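Side-chain contacts in transcription elongation factor SPT6 (Candida glabrata, PDB 3PJP), which probably chaperones histones H3-H4 during transcription elongation, and binds the phosphorylated C-terminal repeat domain of RNA polymerase II through its tandem SH2 domain: residues K28-F33 / R99-L104; I47-K50 / F56-V59. All blocks are in the same frame, centred on the assembly; numbering follows the deposited sequence. Where two conformers were deposited one is given.

Contact 1: residues K28-F33 / R99-L104; sequences KERGDF and RLLNEL
Arg30 meets Leu101 and Asn102 with different parts of one side chain. On the packed side, buried Leu101 lies over one face of the guanidinium, its CG offset toward the rim, and its CD2 comes within 3.6 Å of Arg30 NE. The arginine chain runs straight from CA to CD and then bends (chi3 -70°), which turns the guanidinium plane onto the leucine. The polar grip is at the edge. Arg30 NH1 donates to Asn102 OD1 at 2.8 Å, with an N-H...O angle of 153°; the oxygen lies close to the guanidinium plane, whereas the donor is tilted 33° from the amide's own carbonyl plane. Hydrogen bonds from NE to Leu51 O and from NH1 to Thr105 OG1, with a salt bridge from NH2 to Asp52 OD1, fix the rotation of the group. The solvent side is looser: a water accepts from Asn102 ND2 at 2.9 Å and reaches Arg30 O through a weak bond. The type II turn from Glu29 to Asp32 sets Arg30 at its second position, facing the helix. A turn after helix 18-25, held against the C-terminal part of helix 86-105, belongs to the helix-sheet-helix architecture of an SH2 domain, here the N-terminal one of the tandem.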
# COMPACT_ATOMS: atom_id res chain seq x y z
N LYS A 28 -2.01 0.90 18.61
CA LYS A 28 -3.19 1.47 17.97
C LYS A 28 -3.79 0.51 16.94
O LYS A 28 -3.42 -0.66 16.89
CB LYS A 28 -2.85 2.83 17.33
CG LYS A 28 -2.30 3.86 18.32
CD LYS A 28 -3.34 4.24 19.36
CE LYS A 28 -2.82 5.34 20.29
NZ LYS A 28 -2.51 6.60 19.57
N GLU A 29 -4.73 1.00 16.15
CA GLU A 29 -5.42 0.16 15.17
C GLU A 29 -5.02 0.50 13.74
O GLU A 29 -4.40 1.54 13.49
CB GLU A 29 -6.94 0.29 15.32
CG GLU A 29 -7.47 -0.16 16.67
CD GLU A 29 -7.26 -1.64 16.91
OE1 GLU A 29 -7.67 -2.44 16.05
OE2 GLU A 29 -6.69 -2.00 17.96
N ARG A 30 -5.37 -0.38 12.80
CA ARG A 30 -5.14 -0.11 11.39
C ARG A 30 -5.72 1.24 11.01
O ARG A 30 -6.87 1.55 11.33
CB ARG A 30 -5.79 -1.19 10.51
CG ARG A 30 -5.72 -0.87 9.04
CD ARG A 30 -6.36 -1.95 8.18
NE ARG A 30 -5.57 -3.19 8.17
CZ ARG A 30 -5.90 -4.28 7.48
NH1 ARG A 30 -7.00 -4.30 6.75
NH2 ARG A 30 -5.12 -5.35 7.52
N GLY A 31 -4.92 2.07 10.34
CA GLY A 31 -5.39 3.37 9.90
C GLY A 31 -4.97 4.51 10.81
O GLY A 31 -4.96 5.67 10.39
N ASP A 32 -4.63 4.20 12.06
CA ASP A 32 -4.15 5.23 12.98
C ASP A 32 -2.81 5.76 12.49
O ASP A 32 -2.03 5.02 11.90
CB ASP A 32 -4.06 4.72 14.41
CG ASP A 32 -5.42 4.58 15.04
OD1 ASP A 32 -6.31 5.39 14.70
OD2 ASP A 32 -5.60 3.67 15.87
N PHE A 33 -2.55 7.04 12.71
CA PHE A 33 -1.41 7.69 12.10
C PHE A 33 -0.88 8.84 12.96
O PHE A 33 -1.52 9.25 13.92
CB PHE A 33 -1.79 8.22 10.70
CG PHE A 33 -2.75 9.38 10.73
CD1 PHE A 33 -2.29 10.69 10.71
CD2 PHE A 33 -4.10 9.15 10.81
CE1 PHE A 33 -3.18 11.76 10.76
CE2 PHE A 33 -5.00 10.23 10.86
CZ PHE A 33 -4.52 11.52 10.83
N ARG A 99 -8.98 2.88 3.00
CA ARG A 99 -10.13 2.28 2.34
C ARG A 99 -9.70 1.12 1.45
O ARG A 99 -10.27 0.02 1.48
CB ARG A 99 -10.83 3.36 1.51
CG ARG A 99 -11.91 2.88 0.56
CD ARG A 99 -12.51 4.07 -0.19
NE ARG A 99 -11.57 4.63 -1.15
CZ ARG A 99 -11.36 4.11 -2.36
NH1 ARG A 99 -12.03 3.03 -2.72
NH2 ARG A 99 -10.49 4.67 -3.19
N LEU A 100 -8.70 1.38 0.62
CA LEU A 100 -8.24 0.40 -0.36
C LEU A 100 -7.57 -0.79 0.32
O LEU A 100 -7.75 -1.93 -0.12
CB LEU A 100 -7.33 1.07 -1.40
CG LEU A 100 -8.07 2.04 -2.36
CD1 LEU A 100 -7.10 3.01 -3.03
CD2 LEU A 100 -8.89 1.28 -3.42
N LEU A 101 -6.83 -0.54 1.39
CA LEU A 101 -6.19 -1.63 2.13
C LEU A 101 -7.28 -2.56 2.64
O LEU A 101 -7.18 -3.78 2.52
CB LEU A 101 -5.38 -1.08 3.31
CG LEU A 101 -4.82 -2.11 4.30
CD1 LEU A 101 -3.96 -3.13 3.54
CD2 LEU A 101 -4.02 -1.41 5.41
N ASN A 102 -8.33 -1.98 3.22
CA ASN A 102 -9.42 -2.81 3.72
C ASN A 102 -10.17 -3.53 2.61
O ASN A 102 -10.60 -4.67 2.79
CB ASN A 102 -10.37 -2.00 4.60
CG ASN A 102 -9.80 -1.75 6.00
OD1 ASN A 102 -9.26 -2.65 6.63
ND2 ASN A 102 -9.90 -0.51 6.47
N GLU A 103 -10.32 -2.87 1.46
CA GLU A 103 -10.96 -3.51 0.30
C GLU A 103 -10.22 -4.79 -0.09
O GLU A 103 -10.83 -5.84 -0.30
CB GLU A 103 -11.04 -2.56 -0.90
CG GLU A 103 -11.92 -3.06 -2.04
CD GLU A 103 -11.98 -2.10 -3.21
OE1 GLU A 103 -11.93 -0.87 -2.97
OE2 GLU A 103 -12.07 -2.57 -4.36
N LEU A 104 -8.90 -4.70 -0.18
CA LEU A 104 -8.12 -5.89 -0.54
C LEU A 104 -8.10 -6.98 0.54
O LEU A 104 -8.32 -8.15 0.23
CB LEU A 104 -6.70 -5.52 -1.03
CG LEU A 104 -5.86 -6.66 -1.65
CD1 LEU A 104 -6.65 -7.43 -2.68
CD2 LEU A 104 -4.58 -6.12 -2.27
O HOH W 1 -9.12 0.24 9.19

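Contact 2: residues I47-K50 / F56-V59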
# COMPACT_ATOMS: atom_id res chain seq x y z
N ILE A 47 4.20 11.24 7.22
CA ILE A 47 3.10 10.57 7.90
C ILE A 47 3.49 9.13 8.13
O ILE A 47 3.95 8.46 7.21
CB ILE A 47 1.79 10.65 7.11
CG1 ILE A 47 1.17 12.04 7.24
CG2 ILE A 47 0.79 9.61 7.61
CD1 ILE A 47 -0.03 12.25 6.32
N THR A 48 3.32 8.65 9.36
CA THR A 48 3.48 7.23 9.63
C THR A 48 2.11 6.67 9.96
O THR A 48 1.37 7.28 10.72
CB THR A 48 4.43 6.96 10.82
OG1 THR A 48 5.73 7.47 10.51
CG2 THR A 48 4.52 5.48 11.11
N TRP A 49 1.76 5.53 9.38
CA TRP A 49 0.47 4.93 9.69
C TRP A 49 0.57 3.43 9.84
O TRP A 49 1.52 2.81 9.35
CB TRP A 49 -0.61 5.34 8.68
CG TRP A 49 -0.45 4.85 7.24
CD1 TRP A 49 0.42 5.30 6.30
CD2 TRP A 49 -1.24 3.84 6.60
NE1 TRP A 49 0.24 4.62 5.10
CE2 TRP A 49 -0.78 3.72 5.27
CE3 TRP A 49 -2.30 3.03 7.02
CZ2 TRP A 49 -1.34 2.82 4.36
CZ3 TRP A 49 -2.85 2.14 6.13
CH2 TRP A 49 -2.37 2.03 4.81
N LYS A 50 -0.40 2.86 10.54
CA LYS A 50 -0.36 1.43 10.86
C LYS A 50 -1.23 0.62 9.91
O LYS A 50 -2.43 0.86 9.79
CB LYS A 50 -0.79 1.19 12.31
CG LYS A 50 -0.69 -0.29 12.73
CD LYS A 50 -1.19 -0.52 14.16
CE LYS A 50 -1.08 -2.01 14.50
NZ LYS A 50 -1.48 -2.31 15.90
N PHE A 56 4.06 -0.95 9.51
CA PHE A 56 3.83 0.48 9.38
C PHE A 56 4.41 1.02 8.10
O PHE A 56 5.47 0.58 7.63
CB PHE A 56 4.49 1.25 10.52
CG PHE A 56 4.27 0.63 11.86
CD1 PHE A 56 3.17 0.99 12.62
CD2 PHE A 56 5.16 -0.30 12.36
CE1 PHE A 56 2.97 0.42 13.88
CE2 PHE A 56 4.96 -0.87 13.60
CZ PHE A 56 3.86 -0.52 14.35
N GLN A 57 3.73 2.02 7.55
CA GLN A 57 4.24 2.71 6.39
C GLN A 57 4.57 4.16 6.70
O GLN A 57 3.83 4.84 7.41
CB GLN A 57 3.24 2.63 5.24
CG GLN A 57 3.67 3.40 4.01
CD GLN A 57 2.73 3.18 2.85
OE1 GLN A 57 1.66 3.78 2.77
NE2 GLN A 57 3.12 2.27 1.95
N HIS A 58 5.70 4.61 6.17
CA HIS A 58 6.10 6.00 6.29
C HIS A 58 5.95 6.69 4.93
O HIS A 58 6.46 6.20 3.91
CB HIS A 58 7.54 6.08 6.79
CG HIS A 58 7.77 5.36 8.08
ND1 HIS A 58 7.62 5.97 9.31
CD2 HIS A 58 8.12 4.08 8.34
CE1 HIS A 58 7.88 5.10 10.27
NE2 HIS A 58 8.19 3.94 9.71
N VAL A 59 5.22 7.79 4.94
CA VAL A 59 4.84 8.52 3.73
C VAL A 59 5.49 9.89 3.76
O VAL A 59 5.32 10.64 4.73
CB VAL A 59 3.33 8.66 3.66
CG1 VAL A 59 2.89 9.36 2.36
CG2 VAL A 59 2.67 7.29 3.78
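Ile47 and Val59 form a hydrogen-bonded pair in an antiparallel beta hairpin, two central strands of an SH2 sheet. Their backbones exchange two bonds, and Ile47 CB lies 4.3 Å from Val59 CB on the face packed against helix 86-105.

Thr48 turns to the other face, which helix 18-25 packs against, and there it runs alongside His58. Thr48 OG1 and His58 ND1 are 2.7 Å apart in a hydrogen bond whose donor could be either. The bond is part of a network: Arg36 NE also bonds to OG1, and Glu22 OE2 meets the other imidazole nitrogen, NE2. Arg36 sits in an FVIR sequence, the counterpart of the FLVR motif of SH2 domains, and an acetate lies about 5 Å from the His58 side chain, consistent with the usual phosphate pocket.

Trp49 returns to the face of Ile47. Its CG sits between the backbone N and carbonyl carbon (chi1 66°), standing the indole beside Gln57. Trp49 NE1 donates to Gln57 OE1 at 2.9 Å through a bent bond of 142°, with the ring and amide planes steeply turned against each other. Lys97 NZ also bonds to OE1, giving the buried amide oxygen two partners. Val59 CG2 meets the same indole at its edge, 3.8 Å from Trp49 NE1.

Lys50 slants across Phe56 on the face of Thr48. Fully extended, with CG anti to the backbone N (chi1 -177°), it carries its ammonium away from the ring to the carbonyl oxygens of Lys28 and Arg26, while its methylene CG stays 3.9 Å from Phe56 CE1.

From the N terminus the chain leaves helix 18-25 and makes the turn of residues 28-33, the first half of contact 1. It then enters the sheet, where contact 2 closes a hairpin, only five residues separating 47-50 from 56-59. The second half of contact 1, 99-104, follows near the end of helix 86-105, so the long loop of contact 1 encloses the short one of contact 2; the two do not cross. They also touch: Gly31 N lies 2.8 Å from Lys50 O, a probable hydrogen bond, and Phe33 CB packs on Thr48 O. Together they tie the turn to both the central hairpin and helix 86-105, while Leu101 packs on Trp49.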